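Local coordinates for protein ribulose bisphosphate carboxylase small chain (PDB 4F0H) that serves as the small subunit of ribulose bisphosphate carboxylase, probably supporting the assembly and carbon dioxide fixation of the hexadecameric enzyme rather than carrying its catalytic residues, at residues 17-22 and 63-68; 24-29 and 80-85; 70-75 and 99-104; 110-115 and 129-134. All coordinates share one frame; numbering follows the deposited sequence.

Interaction 1 of 4, residues 17-22 and 63-68; sequences EQIKKQ and PVLFEI
Two helices lie over one face of the antiparallel sheet in the Rubisco small-subunit fold, and here they meet each other: residues 17-22 on helix 16-28 and residues 63-68 on helix 61-74. The two short axes come within 10.4 Å, and their directions differ by 130°, between perpendicular and antiparallel. The backbones are nearest at Lys20 and Leu65.

Ile19 sends its CG2 branch between two side chains of the other helix. This methyl, Ile19 CG2, stands anti to the backbone N and lies 3.7 Å from Leu65 CD2; it is equally near Ile68 CD1, again at 3.7 Å. Beta-branched and leucine side chains suit the place because their branched methyls pack closely and bring no polar group to satisfy. Ile68 lies on the deeper side, reaching Ile35 and Val100 of the sheet, and Ile19 also touches Val100, which joins the helix pair to the sheet below.

Leu65 works towards the outer margin as well. There Lys20 contributes the aliphatic root of its chain, CG anti to the backbone N (chi1 -176°), and then bends about CB-CG, so its amine departs to form a salt bridge with Asp24 one helical turn on. A lysine thus combines an apolar flank with a charge near the surface: Leu65 CD1 rests 3.7 Å from Lys20 CG.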
loop_
_atom_site.group_PDB
_atom_site.type_symbol
_atom_site.label_atom_id
_atom_site.label_comp_id
_atom_site.label_asym_id
_atom_site.label_seq_id
_atom_site.Cartn_x
_atom_site.Cartn_y
_atom_site.Cartn_z
ATOM N N GLU B 17 40.262 -3.454 49.708
ATOM C CA GLU B 17 39.376 -3.537 50.860
ATOM C C GLU B 17 37.914 -3.324 50.421
ATOM O O GLU B 17 37.052 -4.117 50.770
ATOM C CB GLU B 17 39.776 -2.561 51.994
ATOM C CG GLU B 17 41.195 -2.881 52.670
ATOM C CD GLU B 17 42.403 -2.755 51.661
ATOM O OE1 GLU B 17 43.345 -3.597 51.714
ATOM O OE2 GLU B 17 42.410 -1.827 50.798
ATOM N N GLN B 18 37.683 -2.259 49.637
ATOM C CA GLN B 18 36.387 -1.959 49.060
ATOM C C GLN B 18 35.849 -3.095 48.187
ATOM O O GLN B 18 34.674 -3.456 48.324
ATOM C CB GLN B 18 36.420 -0.624 48.316
ATOM C CG GLN B 18 36.524 0.488 49.294
ATOM C CD GLN B 18 36.689 1.802 48.625
ATOM O OE1 GLN B 18 37.582 1.995 47.804
ATOM N NE2 GLN B 18 35.802 2.709 48.929
ATOM N N ILE B 19 36.718 -3.722 47.392
ATOM C CA ILE B 19 36.261 -4.725 46.476
ATOM C C ILE B 19 35.768 -5.912 47.317
ATOM O O ILE B 19 34.677 -6.476 47.100
ATOM C CB ILE B 19 37.378 -5.124 45.538
ATOM C CG1 ILE B 19 37.585 -3.980 44.536
ATOM C CG2 ILE B 19 37.019 -6.426 44.835
ATOM C CD1 ILE B 19 38.737 -4.126 43.715
ATOM N N LYS B 20 36.548 -6.224 48.332
ATOM C CA LYS B 20 36.278 -7.340 49.161
ATOM C C LYS B 20 34.880 -7.183 49.803
ATOM O O LYS B 20 34.164 -8.170 49.923
ATOM C CB LYS B 20 37.421 -7.438 50.182
ATOM C CG LYS B 20 37.366 -8.585 51.087
ATOM C CD LYS B 20 36.637 -8.249 52.329
ATOM C CE LYS B 20 36.406 -9.529 53.168
ATOM N NZ LYS B 20 35.559 -9.180 54.353
ATOM N N LYS B 21 34.500 -5.961 50.197
ATOM C CA LYS B 21 33.220 -5.772 50.809
ATOM C C LYS B 21 32.087 -5.915 49.764
ATOM O O LYS B 21 31.022 -6.403 50.120
ATOM C CB LYS B 21 33.096 -4.467 51.580
ATOM C CG LYS B 21 34.171 -4.295 52.675
ATOM C CD LYS B 21 33.955 -3.004 53.507
ATOM C CE LYS B 21 35.084 -2.794 54.603
ATOM N NZ LYS B 21 36.499 -2.712 54.108
ATOM N N GLN B 22 32.330 -5.511 48.498
ATOM C CA GLN B 22 31.384 -5.808 47.429
ATOM C C GLN B 22 31.252 -7.320 47.150
ATOM O O GLN B 22 30.153 -7.781 46.896
ATOM C CB GLN B 22 31.659 -5.015 46.149
ATOM C CG GLN B 22 31.728 -3.498 46.295
ATOM C CD GLN B 22 30.469 -2.934 46.852
ATOM O OE1 GLN B 22 29.349 -3.310 46.449
ATOM N NE2 GLN B 22 30.626 -2.066 47.849
ATOM N N PRO B 63 39.114 -16.418 47.150
ATOM C CA PRO B 63 39.306 -16.995 45.835
ATOM C C PRO B 63 38.918 -15.991 44.736
ATOM O O PRO B 63 39.573 -15.919 43.685
ATOM C CB PRO B 63 38.356 -18.192 45.832
ATOM C CG PRO B 63 38.254 -18.583 47.267
ATOM C CD PRO B 63 38.264 -17.274 48.011
ATOM N N VAL B 64 37.897 -15.204 45.001
ATOM C CA VAL B 64 37.478 -14.206 44.059
ATOM C C VAL B 64 38.575 -13.117 43.919
ATOM O O VAL B 64 38.981 -12.799 42.802
ATOM C CB VAL B 64 36.181 -13.591 44.525
ATOM C CG1 VAL B 64 35.730 -12.465 43.569
ATOM C CG2 VAL B 64 35.142 -14.666 44.649
ATOM N N LEU B 65 39.048 -12.567 45.045
ATOM C CA LEU B 65 40.102 -11.574 44.991
ATOM C C LEU B 65 41.362 -12.105 44.348
ATOM O O LEU B 65 42.097 -11.363 43.700
ATOM C CB LEU B 65 40.419 -11.025 46.378
ATOM C CG LEU B 65 39.373 -10.067 46.931
ATOM C CD1 LEU B 65 39.565 -9.890 48.434
ATOM C CD2 LEU B 65 39.517 -8.746 46.258
ATOM N N PHE B 66 41.589 -13.398 44.458
ATOM C CA PHE B 66 42.783 -13.940 43.897
ATOM C C PHE B 66 42.723 -13.929 42.403
ATOM O O PHE B 66 43.712 -13.568 41.738
ATOM C CB PHE B 66 43.024 -15.374 44.357
ATOM C CG PHE B 66 44.190 -16.006 43.669
ATOM C CD1 PHE B 66 45.472 -15.704 44.060
ATOM C CD2 PHE B 66 43.997 -16.910 42.616
ATOM C CE1 PHE B 66 46.559 -16.270 43.426
ATOM C CE2 PHE B 66 45.082 -17.499 41.954
ATOM C CZ PHE B 66 46.375 -17.171 42.358
ATOM N N GLU B 67 41.590 -14.381 41.853
ATOM C CA GLU B 67 41.367 -14.280 40.420
ATOM C C GLU B 67 41.362 -12.868 39.911
ATOM O O GLU B 67 41.828 -12.620 38.820
ATOM C CB GLU B 67 40.067 -14.896 40.039
ATOM C CG GLU B 67 39.992 -16.317 40.316
ATOM C CD GLU B 67 41.024 -17.148 39.555
ATOM O OE1 GLU B 67 41.583 -16.743 38.479
ATOM O OE2 GLU B 67 41.287 -18.251 40.070
ATOM N N ILE B 68 40.791 -11.936 40.659
ATOM C CA ILE B 68 40.797 -10.528 40.221
ATOM C C ILE B 68 42.247 -10.047 40.033
ATOM O O ILE B 68 42.614 -9.380 39.050
ATOM C CB ILE B 68 40.124 -9.613 41.271
ATOM C CG1 ILE B 68 38.624 -9.941 41.404
ATOM C CG2 ILE B 68 40.351 -8.129 40.932
ATOM C CD1 ILE B 68 37.910 -8.971 42.356
#

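Interaction 2 of 4, residues 24-29 and 80-85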
loop_
_atom_site.group_PDB
_atom_site.type_symbol
_atom_site.label_atom_id
_atom_site.label_comp_id
_atom_site.label_asym_id
_atom_site.label_seq_id
_atom_site.Cartn_x
_atom_site.Cartn_y
_atom_site.Cartn_z
ATOM N N ASP B 24 31.547 -9.693 49.489
ATOM C CA ASP B 24 30.656 -10.036 50.601
ATOM C C ASP B 24 29.161 -9.791 50.254
ATOM O O ASP B 24 28.292 -10.629 50.472
ATOM C CB ASP B 24 31.062 -9.230 51.832
ATOM C CG ASP B 24 32.320 -9.798 52.528
ATOM O OD1 ASP B 24 33.063 -9.033 53.167
ATOM O OD2 ASP B 24 32.577 -11.023 52.440
ATOM N N TYR B 25 28.854 -8.634 49.680
ATOM C CA TYR B 25 27.476 -8.344 49.394
ATOM C C TYR B 25 26.951 -9.378 48.353
ATOM O O TYR B 25 25.884 -10.007 48.514
ATOM C CB TYR B 25 27.362 -6.871 48.896
ATOM C CG TYR B 25 26.071 -6.588 48.141
ATOM C CD1 TYR B 25 24.886 -6.275 48.808
ATOM C CD2 TYR B 25 26.067 -6.621 46.721
ATOM C CE1 TYR B 25 23.687 -6.042 48.082
ATOM C CE2 TYR B 25 24.897 -6.393 45.982
ATOM C CZ TYR B 25 23.711 -6.116 46.669
ATOM O OH TYR B 25 22.583 -5.899 45.887
ATOM N N MET B 26 27.708 -9.535 47.271
ATOM C CA MET B 26 27.343 -10.505 46.236
ATOM C C MET B 26 27.060 -11.891 46.810
ATOM O O MET B 26 26.114 -12.572 46.407
ATOM C CB MET B 26 28.420 -10.566 45.137
ATOM C CG MET B 26 28.689 -9.144 44.621
ATOM S SD MET B 26 29.934 -9.113 43.340
ATOM C CE MET B 26 29.156 -10.116 42.139
ATOM N N ILE B 27 27.900 -12.298 47.753
ATOM C CA ILE B 27 27.804 -13.611 48.354
ATOM C C ILE B 27 26.545 -13.680 49.175
ATOM O O ILE B 27 25.837 -14.672 49.144
ATOM C CB ILE B 27 29.023 -13.920 49.214
ATOM C CG1 ILE B 27 30.306 -14.088 48.366
ATOM C CG2 ILE B 27 28.832 -15.214 50.046
ATOM C CD1 ILE B 27 31.505 -14.406 49.251
ATOM N N SER B 28 26.251 -12.612 49.906
ATOM C CA SER B 28 25.093 -12.618 50.758
ATOM C C SER B 28 23.862 -12.660 49.868
ATOM O O SER B 28 22.853 -13.163 50.283
ATOM C CB SER B 28 25.103 -11.377 51.627
ATOM O OG SER B 28 24.633 -10.298 50.810
ATOM N N LYS B 29 23.980 -12.210 48.615
ATOM C CA LYS B 29 22.869 -12.208 47.657
ATOM C C LYS B 29 22.811 -13.492 46.854
ATOM O O LYS B 29 21.994 -13.657 45.948
ATOM C CB LYS B 29 23.083 -11.087 46.646
ATOM C CG LYS B 29 22.329 -9.814 46.952
ATOM C CD LYS B 29 22.167 -9.663 48.423
ATOM C CE LYS B 29 20.987 -8.708 48.722
ATOM N NZ LYS B 29 20.067 -8.589 47.511
ATOM N N ILE B 80 38.690 -4.226 33.279
ATOM C CA ILE B 80 38.298 -5.509 33.930
ATOM C C ILE B 80 37.177 -5.143 34.849
ATOM O O ILE B 80 37.271 -4.139 35.635
ATOM C CB ILE B 80 39.497 -6.111 34.782
ATOM C CG1 ILE B 80 40.798 -6.197 33.928
ATOM C CG2 ILE B 80 39.108 -7.412 35.478
ATOM C CD1 ILE B 80 42.049 -6.775 34.703
ATOM N N LYS B 81 36.115 -5.955 34.803
ATOM C CA LYS B 81 34.983 -5.753 35.650
ATOM C C LYS B 81 34.546 -6.994 36.369
ATOM O O LYS B 81 34.817 -8.127 35.941
ATOM C CB LYS B 81 33.783 -5.201 34.873
ATOM C CG LYS B 81 33.368 -6.077 33.673
ATOM C CD LYS B 81 32.161 -5.481 32.974
ATOM C CE LYS B 81 31.423 -6.484 32.080
ATOM N NZ LYS B 81 30.669 -5.689 31.069
ATOM N N VAL B 82 33.817 -6.775 37.455
ATOM C CA VAL B 82 33.285 -7.914 38.176
ATOM C C VAL B 82 31.813 -7.877 38.015
ATOM O O VAL B 82 31.229 -6.777 38.075
ATOM C CB VAL B 82 33.678 -7.875 39.685
ATOM C CG1 VAL B 82 33.047 -9.059 40.393
ATOM C CG2 VAL B 82 35.195 -7.975 39.805
ATOM N N VAL B 83 31.189 -9.029 37.806
ATOM C CA VAL B 83 29.780 -9.013 37.440
ATOM C C VAL B 83 29.058 -9.991 38.343
ATOM O O VAL B 83 29.567 -11.055 38.580
ATOM C CB VAL B 83 29.594 -9.454 35.953
ATOM C CG1 VAL B 83 28.154 -9.411 35.575
ATOM C CG2 VAL B 83 30.262 -8.492 35.028
ATOM N N GLY B 84 27.892 -9.639 38.881
ATOM C CA GLY B 84 27.174 -10.615 39.736
ATOM C C GLY B 84 25.853 -10.935 39.084
ATOM O O GLY B 84 25.038 -10.001 38.815
ATOM N N PHE B 85 25.650 -12.235 38.801
ATOM C CA PHE B 85 24.481 -12.750 38.094
ATOM C C PHE B 85 23.552 -13.333 39.146
ATOM O O PHE B 85 23.977 -14.180 39.963
ATOM C CB PHE B 85 24.902 -13.914 37.180
ATOM C CG PHE B 85 25.849 -13.523 36.123
ATOM C CD1 PHE B 85 25.404 -12.795 35.007
ATOM C CD2 PHE B 85 27.175 -13.854 36.220
ATOM C CE1 PHE B 85 26.297 -12.408 34.017
ATOM C CE2 PHE B 85 28.102 -13.480 35.216
ATOM C CZ PHE B 85 27.661 -12.742 34.124
#
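Met26 reaches from helix 16-28 to strand 79-86 with the end of its unbranched chain. Its sulfur passes Val82: Met26 SD lies 4.3 Å from Val82 CG1. The chain runs straight out through CG (chi2 180°) and then turns about the CG-SD bond (chi3 61°), which brings the terminal methyl to the strand backbone near Val83 and Gly84, although the exact placing of CE is doubtful.

Gly84 has no side chain on the strand side facing the helix, and its CA lies 6.5 Å from Met26 CA, the shortest such separation between the two segments. Helix and strand run nearly parallel, 15° apart, with their axes 9.6 Å from each other. The long methionine reaches across this gap.

Further out, Ile33 of the adjoining strand and Leu31 also touch Met26, while Val82 packs on Ile68 of helix 61-74. Strand alternation turns Val83 and Phe85 to the other face, where Val83 CG1 stands 3.6 Å above the Phe85 ring plane, near the rim. Close to the helix end, Ser28 OG gives a hydrogen bond to Tyr25 O at 2.6 Å, on a lone pair in the carbonyl plane; the same oxygen also receives Lys29 N.

No hydrogen bond crosses the contact. Its cohesion is therefore that of dispersion and exclusion of water, for which the polarisable thioether and the hydrocarbon of valine are well suited.

Interaction 3 of 4, residues 70-75 and 99-104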
loop_
_atom_site.group_PDB
_atom_site.type_symbol
_atom_site.label_atom_id
_atom_site.label_comp_id
_atom_site.label_asym_id
_atom_site.label_seq_id
_atom_site.Cartn_x
_atom_site.Cartn_y
_atom_site.Cartn_z
ATOM N N ALA B 70 44.991 -12.049 39.743
ATOM C CA ALA B 70 45.521 -12.797 38.625
ATOM C C ALA B 70 45.099 -12.126 37.277
ATOM O O ALA B 70 45.925 -11.943 36.350
ATOM C CB ALA B 70 45.022 -14.260 38.710
ATOM N N CYS B 71 43.824 -11.714 37.167
ATOM C CA CYS B 71 43.416 -11.052 35.900
ATOM C C CYS B 71 44.186 -9.716 35.688
ATOM O O CYS B 71 44.699 -9.450 34.581
ATOM C CB CYS B 71 41.931 -10.841 35.830
ATOM S SG CYS B 71 41.405 -10.305 34.186
ATOM N N ARG B 72 44.269 -8.899 36.734
ATOM C CA ARG B 72 45.012 -7.628 36.661
ATOM C C ARG B 72 46.448 -7.829 36.210
ATOM O O ARG B 72 46.961 -7.026 35.421
ATOM C CB ARG B 72 45.039 -6.959 38.021
ATOM C CG ARG B 72 43.752 -6.240 38.341
ATOM C CD ARG B 72 43.618 -6.167 39.818
ATOM N NE ARG B 72 42.818 -5.035 40.255
ATOM C CZ ARG B 72 42.497 -4.807 41.536
ATOM N NH1 ARG B 72 42.964 -5.590 42.501
ATOM N NH2 ARG B 72 41.729 -3.762 41.868
ATOM N N LYS B 73 47.105 -8.906 36.657
ATOM C CA LYS B 73 48.491 -9.063 36.254
ATOM C C LYS B 73 48.572 -9.457 34.794
ATOM O O LYS B 73 49.394 -8.911 34.047
ATOM C CB LYS B 73 49.311 -10.014 37.142
ATOM C CG LYS B 73 49.009 -9.900 38.614
ATOM C CD LYS B 73 48.988 -8.425 39.169
ATOM C CE LYS B 73 48.349 -8.378 40.580
ATOM N NZ LYS B 73 47.430 -7.220 40.848
ATOM N N ALA B 74 47.726 -10.384 34.369
ATOM C CA ALA B 74 47.813 -10.869 33.026
ATOM C C ALA B 74 47.297 -9.831 32.057
ATOM O O ALA B 74 47.704 -9.874 30.915
ATOM C CB ALA B 74 47.014 -12.115 32.866
ATOM N N LYS B 75 46.370 -8.954 32.495
ATOM C CA LYS B 75 45.666 -8.045 31.580
ATOM C C LYS B 75 45.702 -6.606 32.095
ATOM O O LYS B 75 44.673 -5.932 32.140
ATOM C CB LYS B 75 44.197 -8.477 31.426
ATOM C CG LYS B 75 43.965 -9.924 31.091
ATOM C CD LYS B 75 44.257 -10.099 29.646
ATOM C CE LYS B 75 44.302 -11.504 29.225
ATOM N NZ LYS B 75 44.564 -11.428 27.767
ATOM N N ILE B 99 33.817 -1.719 37.618
ATOM C CA ILE B 99 35.146 -1.728 37.133
ATOM C C ILE B 99 36.141 -1.877 38.295
ATOM O O ILE B 99 36.047 -1.181 39.322
ATOM C CB ILE B 99 35.493 -0.418 36.378
ATOM C CG1 ILE B 99 34.498 -0.138 35.257
ATOM C CG2 ILE B 99 36.916 -0.460 35.816
ATOM C CD1 ILE B 99 34.606 -1.009 34.160
ATOM N N VAL B 100 37.096 -2.797 38.095
ATOM C CA VAL B 100 38.212 -3.068 39.061
ATOM C C VAL B 100 39.581 -2.888 38.432
ATOM O O VAL B 100 40.627 -3.062 39.088
ATOM C CB VAL B 100 38.151 -4.490 39.641
ATOM C CG1 VAL B 100 36.902 -4.700 40.385
ATOM C CG2 VAL B 100 38.333 -5.541 38.507
ATOM N N ASN B 101 39.602 -2.606 37.142
ATOM C CA ASN B 101 40.856 -2.155 36.527
ATOM C C ASN B 101 40.621 -1.316 35.316
ATOM O O ASN B 101 39.823 -1.712 34.465
ATOM C CB ASN B 101 41.658 -3.373 36.124
ATOM C CG ASN B 101 43.078 -3.034 35.746
ATOM O OD1 ASN B 101 43.442 -3.082 34.575
ATOM N ND2 ASN B 101 43.886 -2.683 36.723
ATOM N N ARG B 102 41.356 -0.199 35.192
ATOM C CA ARG B 102 41.334 0.640 33.980
ATOM C C ARG B 102 42.715 0.729 33.374
ATOM O O ARG B 102 43.689 0.721 34.085
ATOM C CB ARG B 102 40.923 2.075 34.327
ATOM C CG ARG B 102 39.569 2.136 34.950
ATOM C CD ARG B 102 39.280 3.552 35.559
ATOM N NE ARG B 102 37.931 3.472 36.126
ATOM C CZ ARG B 102 36.820 3.658 35.452
ATOM N NH1 ARG B 102 36.850 4.049 34.183
ATOM N NH2 ARG B 102 35.681 3.498 36.090
ATOM N N PRO B 103 42.823 0.834 32.052
ATOM C CA PRO B 103 44.147 1.164 31.490
ATOM C C PRO B 103 44.632 2.554 31.974
ATOM O O PRO B 103 43.877 3.284 32.628
ATOM C CB PRO B 103 43.916 1.073 29.994
ATOM C CG PRO B 103 42.435 1.332 29.866
ATOM C CD PRO B 103 41.815 0.628 31.008
ATOM N N LYS B 104 45.915 2.881 31.773
ATOM C CA LYS B 104 46.474 4.079 32.427
ATOM C C LYS B 104 45.996 5.342 31.763
ATOM O O LYS B 104 45.861 6.375 32.402
ATOM C CB LYS B 104 48.017 4.052 32.423
ATOM C CG LYS B 104 48.620 3.379 33.662
ATOM C CD LYS B 104 49.948 2.673 33.348
ATOM C CE LYS B 104 50.121 1.438 34.259
ATOM N NZ LYS B 104 49.820 1.755 35.715
#
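Arg72 of helix 61-74 grips the backbone carbonyl of Val100 side-on, with two nitrogens directed to one oxygen. The bond from Arg72 NE to Val100 O is 3.2 Å long and bent (140°); that from Arg72 NH2 to Val100 O measures 3.1 Å, at 144°. The oxygen lies near the guanidinium plane. NH2 meets it on a lone pair in the carbonyl plane, whereas NE is tilted from that plane. The NE and NH2 hydrogens of one rigid guanidinium point nearly the same way, so they cannot both aim straight at one oxygen, yet together they fix the rotation of the group.

The third nitrogen, NH1, has charged and polar partners: a salt bridge to Asp16 and a hydrogen bond to Asn69. An arginine fits because one flat group can serve a carbonyl at one edge and these partners by its other terminal nitrogen.

Van der Waals contact is lighter. The aliphatic part of Arg72 passes beside Asn101, Arg72 CG lying 4.2 Å from Asn101 CB.

The strand is irregular here. Val100 and Asn101 both face Ile80, a classic beta bulge, and the chain turns a corner at Val100, whose carbonyl oxygen is directed to the helix. The contact thereby ties the C-terminal part of helix 61-74 to strand 93-101, an outermost strand of the sheet within this chain, with Ile19 of helix 16-28 touching both Arg72 and Val100.

Interaction 4 of 4, residues 110-115 and 129-134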
loop_
_atom_site.group_PDB
_atom_site.type_symbol
_atom_site.label_atom_id
_atom_site.label_comp_id
_atom_site.label_asym_id
_atom_site.label_seq_id
_atom_site.Cartn_x
_atom_site.Cartn_y
_atom_site.Cartn_z
ATOM N N ASN B 110 35.797 8.470 18.919
ATOM C CA ASN B 110 35.545 9.279 17.754
ATOM C C ASN B 110 34.043 9.264 17.514
ATOM O O ASN B 110 33.443 8.235 17.663
ATOM C CB ASN B 110 36.290 8.737 16.505
ATOM C CG ASN B 110 36.290 9.784 15.317
ATOM O OD1 ASN B 110 35.953 10.998 15.493
ATOM N ND2 ASN B 110 36.648 9.322 14.150
ATOM N N LEU B 111 33.451 10.409 17.167
ATOM C CA LEU B 111 32.036 10.475 16.769
ATOM C C LEU B 111 31.949 10.713 15.243
ATOM O O LEU B 111 32.451 11.735 14.725
ATOM C CB LEU B 111 31.254 11.530 17.574
ATOM C CG LEU B 111 29.797 11.798 17.190
ATOM C CD1 LEU B 111 28.919 10.747 17.612
ATOM C CD2 LEU B 111 29.310 13.126 17.846
ATOM N N ILE B 112 31.293 9.773 14.543
ATOM C CA ILE B 112 31.174 9.795 13.074
ATOM C C ILE B 112 29.734 10.157 12.688
ATOM O O ILE B 112 28.806 9.616 13.265
ATOM C CB ILE B 112 31.523 8.441 12.496
ATOM C CG1 ILE B 112 32.984 8.127 12.881
ATOM C CG2 ILE B 112 31.394 8.527 10.967
ATOM C CD1 ILE B 112 33.262 6.848 13.299
ATOM N N ARG B 113 29.550 11.118 11.786
ATOM C CA ARG B 113 28.193 11.573 11.406
ATOM C C ARG B 113 28.005 11.321 9.919
ATOM O O ARG B 113 28.588 12.041 9.084
ATOM C CB ARG B 113 28.161 13.044 11.571
ATOM C CG ARG B 113 28.469 13.460 13.007
ATOM C CD ARG B 113 28.489 14.976 13.070
ATOM N NE ARG B 113 28.446 15.359 14.468
ATOM C CZ ARG B 113 29.508 15.717 15.171
ATOM N NH1 ARG B 113 30.703 15.752 14.584
ATOM N NH2 ARG B 113 29.357 16.098 16.454
ATOM N N GLN B 114 27.184 10.339 9.563
ATOM C CA GLN B 114 26.950 10.079 8.149
ATOM C C GLN B 114 25.647 10.816 7.846
ATOM O O GLN B 114 24.652 10.612 8.553
ATOM C CB GLN B 114 26.743 8.577 7.862
ATOM C CG GLN B 114 26.566 8.323 6.361
ATOM C CD GLN B 114 25.327 7.581 6.106
ATOM O OE1 GLN B 114 25.257 6.422 6.432
ATOM N NE2 GLN B 114 24.257 8.290 5.621
ATOM N N GLU B 115 25.679 11.698 6.859
ATOM C CA GLU B 115 24.505 12.519 6.527
ATOM C C GLU B 115 23.554 11.730 5.666
ATOM O O GLU B 115 23.938 11.149 4.630
ATOM C CB GLU B 115 24.935 13.844 5.872
ATOM C CG GLU B 115 25.624 14.714 6.869
ATOM C CD GLU B 115 26.246 15.979 6.335
ATOM O OE1 GLU B 115 25.690 16.635 5.407
ATOM O OE2 GLU B 115 27.293 16.359 6.917
ATOM N N GLU B 129 41.249 3.568 20.697
ATOM C CA GLU B 129 42.215 2.459 20.732
ATOM C C GLU B 129 41.837 1.366 19.728
ATOM O O GLU B 129 42.659 0.550 19.381
ATOM C CB GLU B 129 42.392 1.921 22.130
ATOM C CG GLU B 129 43.145 2.974 22.952
ATOM C CD GLU B 129 44.585 3.148 22.448
ATOM O OE1 GLU B 129 45.351 2.131 22.395
ATOM O OE2 GLU B 129 44.937 4.285 22.110
ATOM N N THR B 130 40.595 1.337 19.250
ATOM C CA THR B 130 40.250 0.210 18.370
ATOM C C THR B 130 40.638 0.532 16.939
ATOM O O THR B 130 40.421 -0.283 16.064
ATOM C CB THR B 130 38.740 -0.123 18.390
ATOM O OG1 THR B 130 38.007 1.032 17.974
ATOM C CG2 THR B 130 38.293 -0.524 19.767
ATOM N N TYR B 131 41.170 1.736 16.684
ATOM C CA TYR B 131 41.828 1.867 15.423
ATOM C C TYR B 131 43.150 1.100 15.416
ATOM O O TYR B 131 43.795 1.024 14.364
ATOM C CB TYR B 131 42.083 3.323 15.035
ATOM C CG TYR B 131 40.832 4.101 14.724
ATOM C CD1 TYR B 131 40.147 3.896 13.536
ATOM C CD2 TYR B 131 40.360 5.062 15.604
ATOM C CE1 TYR B 131 39.044 4.645 13.213
ATOM C CE2 TYR B 131 39.248 5.804 15.296
ATOM C CZ TYR B 131 38.589 5.576 14.116
ATOM O OH TYR B 131 37.508 6.319 13.813
ATOM N N LYS B 132 43.539 0.495 16.547
ATOM C CA LYS B 132 44.786 -0.348 16.619
ATOM C C LYS B 132 44.418 -1.797 16.801
ATOM O O LYS B 132 43.362 -2.049 17.343
ATOM C CB LYS B 132 45.607 0.025 17.818
ATOM C CG LYS B 132 45.968 1.506 17.880
ATOM C CD LYS B 132 46.824 1.692 19.104
ATOM C CE LYS B 132 47.170 3.137 19.381
ATOM N NZ LYS B 132 47.284 3.133 20.865
ATOM N N PRO B 133 45.273 -2.766 16.357
ATOM C CA PRO B 133 45.009 -4.188 16.676
ATOM C C PRO B 133 44.973 -4.424 18.208
ATOM O O PRO B 133 45.651 -3.725 18.971
ATOM C CB PRO B 133 46.218 -4.903 16.058
ATOM C CG PRO B 133 46.560 -3.960 14.879
ATOM C CD PRO B 133 46.462 -2.627 15.504
ATOM N N GLU B 134 44.181 -5.388 18.653
ATOM C CA GLU B 134 44.098 -5.770 20.085
ATOM C C GLU B 134 45.417 -5.795 20.828
ATOM O O GLU B 134 45.514 -5.346 21.990
ATOM C CB GLU B 134 43.441 -7.155 20.195
ATOM C CG GLU B 134 42.065 -7.019 20.722
ATOM C CD GLU B 134 41.249 -8.305 20.665
ATOM O OE1 GLU B 134 41.633 -9.309 21.300
ATOM O OE2 GLU B 134 40.193 -8.290 20.004
#
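Asn110 meets Tyr131 where the C-terminal beta hairpin, strands 109-115 and 121-127, approaches the 3-10 turn that follows it. The asparagine leaves its strand toward that turn, and Asn110 CB lies 3.8 Å from Tyr131 OH. With CG anti to the backbone N, Asn110 CG comes 4.0 Å from the same Tyr131 OH. The turn about CB-CG (chi2 13°) holds OD1 back near CA and extends ND2 outward. At the tip, Asn110 ND2 gives a hydrogen bond to Tyr131 OH, 3.1 Å long and practically straight at 179°, with the hydroxyl oxygen in the amide plane. Amide and ring planes differ by 52°.

Ile112, two residues along on the same strand face, adds a loose apolar neighbour, Ile112 CD1 being 4.3 Å from Tyr131 OH. In the turn itself, a salt bridge links Lys132 NZ to Glu129 OE1 at 2.7 Å, on the syn lone pair of the carboxylate.

Other small subunits close round this region: Asp40 of one neighbouring copy pairs with Arg113, and Tyr128 of another bonds to Thr130 O. This is consistent with red-type Rubiscos, in which such hairpins join into a barrel about the central channel.

The CA atoms of Asn110 and Tyr131 are 10.0 Å apart, a gap bridged by the long tyrosine, the short asparagine and the bond between them. An uncharged amide-to-hydroxyl bond orients both groups without bringing charge to a partly buried place.

Interactions 1, 2 and 3 form one connected cluster. Interactions 1 and 2 share helix 16-28, with centres 9 Å apart, and touch through Ile68 and Val82; interactions 1 and 3 share helix 61-74, with centres 13 Å apart. Interactions 2 and 3 lie about 17 Å apart between centres and meet on neighbouring strands 79-86 and 93-101, where the backbone of Ile80 hydrogen-bonds to that of Val100 and Asn101. Along the chain, 1 and 2 interleave, as do 2 and 3. Interaction 4 comes last, its centre about 34 Å from that of interaction 1, on the separate C-terminal hairpin. The chain thus divides into a helix-covered sheet and an extension that reaches other small subunits.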